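Local coordinates for protein oxalate biosynthetic component 1 (Burkholderia thailandensis, PDB 5IKY) that produces oxalate in quorum sensing-dependent oxalogenesis, as a bifunctional enzyme with serine hydrolase and additional lyase activity, at residues P56-R62 with G183-A189; V61-G65 with T105-L109. All coordinates share one frame; numbering follows the deposited sequence.

Interaction 1. Residues P56-R62 with G183-A189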
loop_
_atom_site.group_PDB
_atom_site.type_symbol
_atom_site.label_atom_id
_atom_site.label_comp_id
_atom_site.label_asym_id
_atom_site.label_seq_id
_atom_site.Cartn_x
_atom_site.Cartn_y
_atom_site.Cartn_z
ATOM N N PRO A 56 -6.822 45.001 -17.676
ATOM C CA PRO A 56 -6.996 46.392 -17.237
ATOM C C PRO A 56 -7.093 46.534 -15.720
ATOM O O PRO A 56 -7.111 45.538 -14.998
ATOM C CB PRO A 56 -8.315 46.807 -17.901
ATOM C CG PRO A 56 -9.043 45.523 -18.129
ATOM C CD PRO A 56 -7.979 44.520 -18.452
ATOM N N ALA A 57 -7.157 47.774 -15.249
ATOM C CA ALA A 57 -7.329 48.045 -13.827
ATOM C C ALA A 57 -8.694 47.560 -13.351
ATOM O O ALA A 57 -9.593 47.321 -14.160
ATOM C CB ALA A 57 -7.164 49.529 -13.546
ATOM N N GLY A 58 -8.845 47.409 -12.038
ATOM C CA GLY A 58 -10.115 46.992 -11.472
ATOM C C GLY A 58 -10.082 45.660 -10.746
ATOM O O GLY A 58 -11.062 45.276 -10.107
ATOM N N GLY A 59 -8.960 44.952 -10.843
ATOM C CA GLY A 59 -8.797 43.682 -10.160
ATOM C C GLY A 59 -8.332 43.845 -8.723
ATOM O O GLY A 59 -7.794 44.889 -8.355
ATOM N N ILE A 60 -8.539 42.813 -7.908
ATOM C CA ILE A 60 -8.126 42.857 -6.507
ATOM C C ILE A 60 -7.013 41.855 -6.222
ATOM O O ILE A 60 -6.901 40.832 -6.897
ATOM C CB ILE A 60 -9.306 42.577 -5.558
ATOM C CG1 ILE A 60 -9.864 41.175 -5.796
ATOM C CG2 ILE A 60 -10.395 43.622 -5.737
ATOM C CD1 ILE A 60 -11.041 40.839 -4.919
ATOM N N VAL A 61 -6.188 42.151 -5.220
ATOM C CA VAL A 61 -5.064 41.284 -4.883
ATOM C C VAL A 61 -4.878 41.136 -3.372
ATOM O O VAL A 61 -5.175 42.050 -2.599
ATOM C CB VAL A 61 -3.746 41.805 -5.511
ATOM C CG1 VAL A 61 -3.225 43.019 -4.759
ATOM C CG2 VAL A 61 -2.692 40.709 -5.551
ATOM N N ARG A 62 -4.411 39.962 -2.961
ATOM C CA ARG A 62 -4.007 39.716 -1.584
ATOM C C ARG A 62 -2.553 39.268 -1.585
ATOM O O ARG A 62 -2.257 38.097 -1.828
ATOM C CB ARG A 62 -4.898 38.660 -0.926
ATOM C CG ARG A 62 -4.509 38.313 0.506
ATOM C CD ARG A 62 -4.836 39.439 1.477
ATOM N NE ARG A 62 -4.540 39.069 2.860
ATOM C CZ ARG A 62 -3.451 39.448 3.520
ATOM N NH1 ARG A 62 -2.551 40.223 2.930
ATOM N NH2 ARG A 62 -3.264 39.059 4.775
ATOM N N GLY A 183 -7.710 42.517 3.897
ATOM C CA GLY A 183 -6.406 42.776 3.312
ATOM C C GLY A 183 -6.323 42.851 1.797
ATOM O O GLY A 183 -5.294 43.256 1.259
ATOM N N TRP A 184 -7.385 42.455 1.101
ATOM C CA TRP A 184 -7.404 42.557 -0.357
ATOM C C TRP A 184 -7.504 44.021 -0.770
ATOM O O TRP A 184 -8.080 44.834 -0.049
ATOM C CB TRP A 184 -8.568 41.766 -0.956
ATOM C CG TRP A 184 -8.526 40.284 -0.716
ATOM C CD1 TRP A 184 -8.603 39.642 0.486
ATOM C CD2 TRP A 184 -8.443 39.257 -1.713
ATOM N NE1 TRP A 184 -8.554 38.281 0.301
ATOM C CE2 TRP A 184 -8.455 38.019 -1.041
ATOM C CE3 TRP A 184 -8.347 39.266 -3.108
ATOM C CZ2 TRP A 184 -8.377 36.804 -1.715
ATOM C CZ3 TRP A 184 -8.272 38.058 -3.776
ATOM C CH2 TRP A 184 -8.286 36.843 -3.080
ATOM N N ARG A 185 -6.954 44.358 -1.933
ATOM C CA ARG A 185 -6.986 45.739 -2.398
ATOM C C ARG A 185 -6.951 45.852 -3.922
ATOM O O ARG A 185 -6.527 44.928 -4.616
ATOM C CB ARG A 185 -5.826 46.521 -1.780
ATOM C CG ARG A 185 -4.454 46.127 -2.293
ATOM C CD ARG A 185 -3.373 46.577 -1.324
ATOM N NE ARG A 185 -3.784 47.746 -0.553
ATOM C CZ ARG A 185 -3.147 48.192 0.526
ATOM N NH1 ARG A 185 -3.592 49.266 1.165
ATOM N NH2 ARG A 185 -2.066 47.562 0.969
ATOM N N MET A 186 -7.400 46.998 -4.428
ATOM C CA MET A 186 -7.513 47.237 -5.865
ATOM C C MET A 186 -6.156 47.370 -6.549
ATOM O O MET A 186 -5.189 47.841 -5.948
ATOM C CB MET A 186 -8.343 48.497 -6.125
ATOM C CG MET A 186 -9.747 48.448 -5.548
ATOM S SD MET A 186 -10.813 47.269 -6.399
ATOM C CE MET A 186 -10.803 47.944 -8.057
ATOM N N CYS A 187 -6.097 46.963 -7.813
ATOM C CA CYS A 187 -4.864 47.028 -8.589
ATOM C C CYS A 187 -5.042 47.864 -9.847
ATOM O O CYS A 187 -6.167 48.134 -10.270
ATOM C CB CYS A 187 -4.394 45.626 -8.983
ATOM S SG CYS A 187 -4.648 44.368 -7.727
ATOM N N GLY A 188 -3.926 48.260 -10.448
ATOM C CA GLY A 188 -3.957 48.926 -11.735
ATOM C C GLY A 188 -3.920 47.906 -12.855
ATOM O O GLY A 188 -4.214 46.729 -12.645
ATOM N N ALA A 189 -3.563 48.353 -14.053
ATOM C CA ALA A 189 -3.409 47.444 -15.178
ATOM C C ALA A 189 -2.122 46.643 -15.020
ATOM O O ALA A 189 -1.238 47.022 -14.251
ATOM C CB ALA A 189 -3.409 48.210 -16.489
#
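With CG of Arg62 anti to its backbone N (chi1 178°) and the Trp184 indole swung beside its own backbone N (chi1 -63°), the arginine CB comes to lie over a face of the indole. It sits 13° off the normal of the five-membered ring, a CH-pi contact with CB 3.6 Å from Trp184 CE2; the guanidinium is carried past the ring to Pro107. Ile60 reaches the six-membered ring obliquely, its CD1 3.6 Å from Trp184 CE3, while its other branch, CG2, meets Met186 SD at 3.7 Å. The unbranched Met186 thioether bends at chi2 and chi3, bringing CE to Gly58 O. Leu179 and Phe180 of helix 176-181 pack against the same hydrophobic group. On the other face of the sheet, compact, beta-branched Val61 rests CB and CG1 against the Cys187 sulfur, CB 3.5 Å from Cys187 SG. The backbones run antiparallel: Val61 and Arg185 form a hydrogen-bonded pair, Val61 N to Arg185 O 2.9 Å and Arg185 N to Val61 O 3.0 Å. Beyond it, Cys187 N donates to Gly59 O at 2.7 Å, and Gly58 N to Cys187 O at 3.3 Å. Gly58 has a positive phi, where a CB would jam against the preceding carbonyl O. Backbone bonds thus set the register, while Trp184, Ile60 and aliphatic Arg62 form the buried apolar side, Met186 at its exposed margin.

Interaction 2. Residues V61-G65 with T105-L109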
loop_
_atom_site.group_PDB
_atom_site.type_symbol
_atom_site.label_atom_id
_atom_site.label_comp_id
_atom_site.label_asym_id
_atom_site.label_seq_id
_atom_site.Cartn_x
_atom_site.Cartn_y
_atom_site.Cartn_z
ATOM N N VAL A 61 -6.188 42.151 -5.220
ATOM C CA VAL A 61 -5.064 41.284 -4.883
ATOM C C VAL A 61 -4.878 41.136 -3.372
ATOM O O VAL A 61 -5.175 42.050 -2.599
ATOM C CB VAL A 61 -3.746 41.805 -5.511
ATOM C CG1 VAL A 61 -3.225 43.019 -4.759
ATOM C CG2 VAL A 61 -2.692 40.709 -5.551
ATOM N N ARG A 62 -4.411 39.962 -2.961
ATOM C CA ARG A 62 -4.007 39.716 -1.584
ATOM C C ARG A 62 -2.553 39.268 -1.585
ATOM O O ARG A 62 -2.257 38.097 -1.828
ATOM C CB ARG A 62 -4.898 38.660 -0.926
ATOM C CG ARG A 62 -4.509 38.313 0.506
ATOM C CD ARG A 62 -4.836 39.439 1.477
ATOM N NE ARG A 62 -4.540 39.069 2.860
ATOM C CZ ARG A 62 -3.451 39.448 3.520
ATOM N NH1 ARG A 62 -2.551 40.223 2.930
ATOM N NH2 ARG A 62 -3.264 39.059 4.775
ATOM N N GLU A 63 -1.645 40.204 -1.331
ATOM C CA GLU A 63 -0.220 39.916 -1.418
ATOM C C GLU A 63 0.514 40.194 -0.112
ATOM O O GLU A 63 0.145 41.094 0.640
ATOM C CB GLU A 63 0.420 40.727 -2.547
ATOM C CG GLU A 63 0.300 42.233 -2.381
ATOM C CD GLU A 63 1.161 42.994 -3.370
ATOM O OE1 GLU A 63 2.172 42.428 -3.838
ATOM O OE2 GLU A 63 0.830 44.159 -3.678
ATOM N N TYR A 64 1.557 39.408 0.141
ATOM C CA TYR A 64 2.432 39.610 1.289
ATOM C C TYR A 64 3.701 38.774 1.151
ATOM O O TYR A 64 3.635 37.558 0.967
ATOM C CB TYR A 64 1.714 39.257 2.596
ATOM C CG TYR A 64 2.541 39.509 3.839
ATOM C CD1 TYR A 64 2.624 40.777 4.395
ATOM C CD2 TYR A 64 3.236 38.475 4.457
ATOM C CE1 TYR A 64 3.378 41.014 5.534
ATOM C CE2 TYR A 64 3.992 38.702 5.594
ATOM C CZ TYR A 64 4.059 39.972 6.125
ATOM O OH TYR A 64 4.809 40.202 7.255
ATOM N N GLY A 65 4.852 39.436 1.227
ATOM C CA GLY A 65 6.134 38.754 1.271
ATOM C C GLY A 65 6.886 38.660 -0.044
ATOM O O GLY A 65 7.910 37.987 -0.120
ATOM N N THR A 105 2.536 48.332 3.195
ATOM C CA THR A 105 2.538 46.901 3.472
ATOM C C THR A 105 1.152 46.409 3.888
ATOM O O THR A 105 0.432 47.089 4.621
ATOM C CB THR A 105 3.570 46.544 4.566
ATOM O OG1 THR A 105 4.869 46.997 4.163
ATOM C CG2 THR A 105 3.625 45.039 4.792
ATOM N N SER A 106 0.796 45.223 3.404
ATOM C CA SER A 106 -0.497 44.604 3.669
ATOM C C SER A 106 -0.498 43.884 5.021
ATOM O O SER A 106 0.552 43.764 5.654
ATOM C CB SER A 106 -0.841 43.627 2.538
ATOM O OG SER A 106 -0.857 44.284 1.282
ATOM N N PRO A 107 -1.678 43.423 5.480
ATOM C CA PRO A 107 -1.704 42.579 6.681
ATOM C C PRO A 107 -0.851 41.324 6.529
ATOM O O PRO A 107 -0.825 40.721 5.456
ATOM C CB PRO A 107 -3.182 42.210 6.816
ATOM C CG PRO A 107 -3.899 43.349 6.203
ATOM C CD PRO A 107 -3.036 43.814 5.061
ATOM N N SER A 108 -0.157 40.946 7.598
ATOM C CA SER A 108 0.680 39.756 7.587
ATOM C C SER A 108 -0.171 38.495 7.568
ATOM O O SER A 108 -1.398 38.561 7.632
ATOM C CB SER A 108 1.607 39.737 8.801
ATOM O OG SER A 108 0.898 39.356 9.967
ATOM N N LEU A 109 0.489 37.346 7.488
ATOM C CA LEU A 109 -0.205 36.066 7.507
ATOM C C LEU A 109 -0.079 35.376 8.856
ATOM O O LEU A 109 0.072 34.155 8.921
ATOM C CB LEU A 109 0.335 35.159 6.402
ATOM C CG LEU A 109 0.191 35.727 4.990
ATOM C CD1 LEU A 109 0.813 34.797 3.982
ATOM C CD2 LEU A 109 -1.274 35.960 4.668
#
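Strand 60-64, the middle strand of a three-stranded antiparallel sheet, meets here the irregular loop that follows strand 99-102. Arg62 and Tyr64 reach the loop from this strand. The arginine presents the NH1-NH2 end of its guanidinium to one carbonyl oxygen: NH1 lies 3.1 Å and NH2 3.0 Å from Pro107 O, which is nearly in the guanidinium plane. The two donors address that oxygen differently. NH1 is tilted only 16° from the carbonyl plane, whereas NH2 stands well above it. A weak bond from NH2 to Ser108 O, also near the guanidinium plane, adds a second carbonyl, and Leu109 CD2 packs against NH2 at 3.7 Å. A long, multidentate arginine suits a loop that offers backbone oxygens.

Because the loop lacks regular secondary structure and its chain runs at nearly a right angle to the strand, the two do not pair as neighbouring strands; side chains of the strand grip the backbone of the loop. Tyr64 CG points opposite its own N across the CA-CB bond (chi1 -177°), which lays a ring face against the loop backbone. Ser108 CA sits over that face, 3.7 Å from the ring centroid in a CH-pi contact, while Ser108 CB is 3.6 Å from Tyr64 OH. A broad aromatic face can receive the CH groups of the loop chain. Leu109 runs antiparallel alongside the tyrosine, CG nearest Tyr64 CD2, and its side chain also touches Ile156 of the adjoining strand. Nearer the strand backbone, Ser106 CB approaches Glu63 O to 3.3 Å, a fit suited to a small residue; the Glu63 carboxylate forms a salt bridge with Arg102.

How the interactions relate
Both interactions draw on strand 60-64, and their centres lie about 13 Å apart. This strand is central in a three-stranded antiparallel sheet, between 156-160 and 185-186: interaction 1 is its pairing with the last of these, and interaction 2 joins its later part to a loop. Along the chain the overlapping segments 56-62 and 61-65 come first, then 105-109 after some 40 residues, and finally 183-189. Arg62 serves both contacts, its aliphatic part in one and its guanidinium in the other. The partners also touch directly, Gly183 CA lying 3.9 Å from Pro107 CG. Together the contacts tie loop 105-109 and segment 183-189 to one strand, joining parts up to about 120 residues apart.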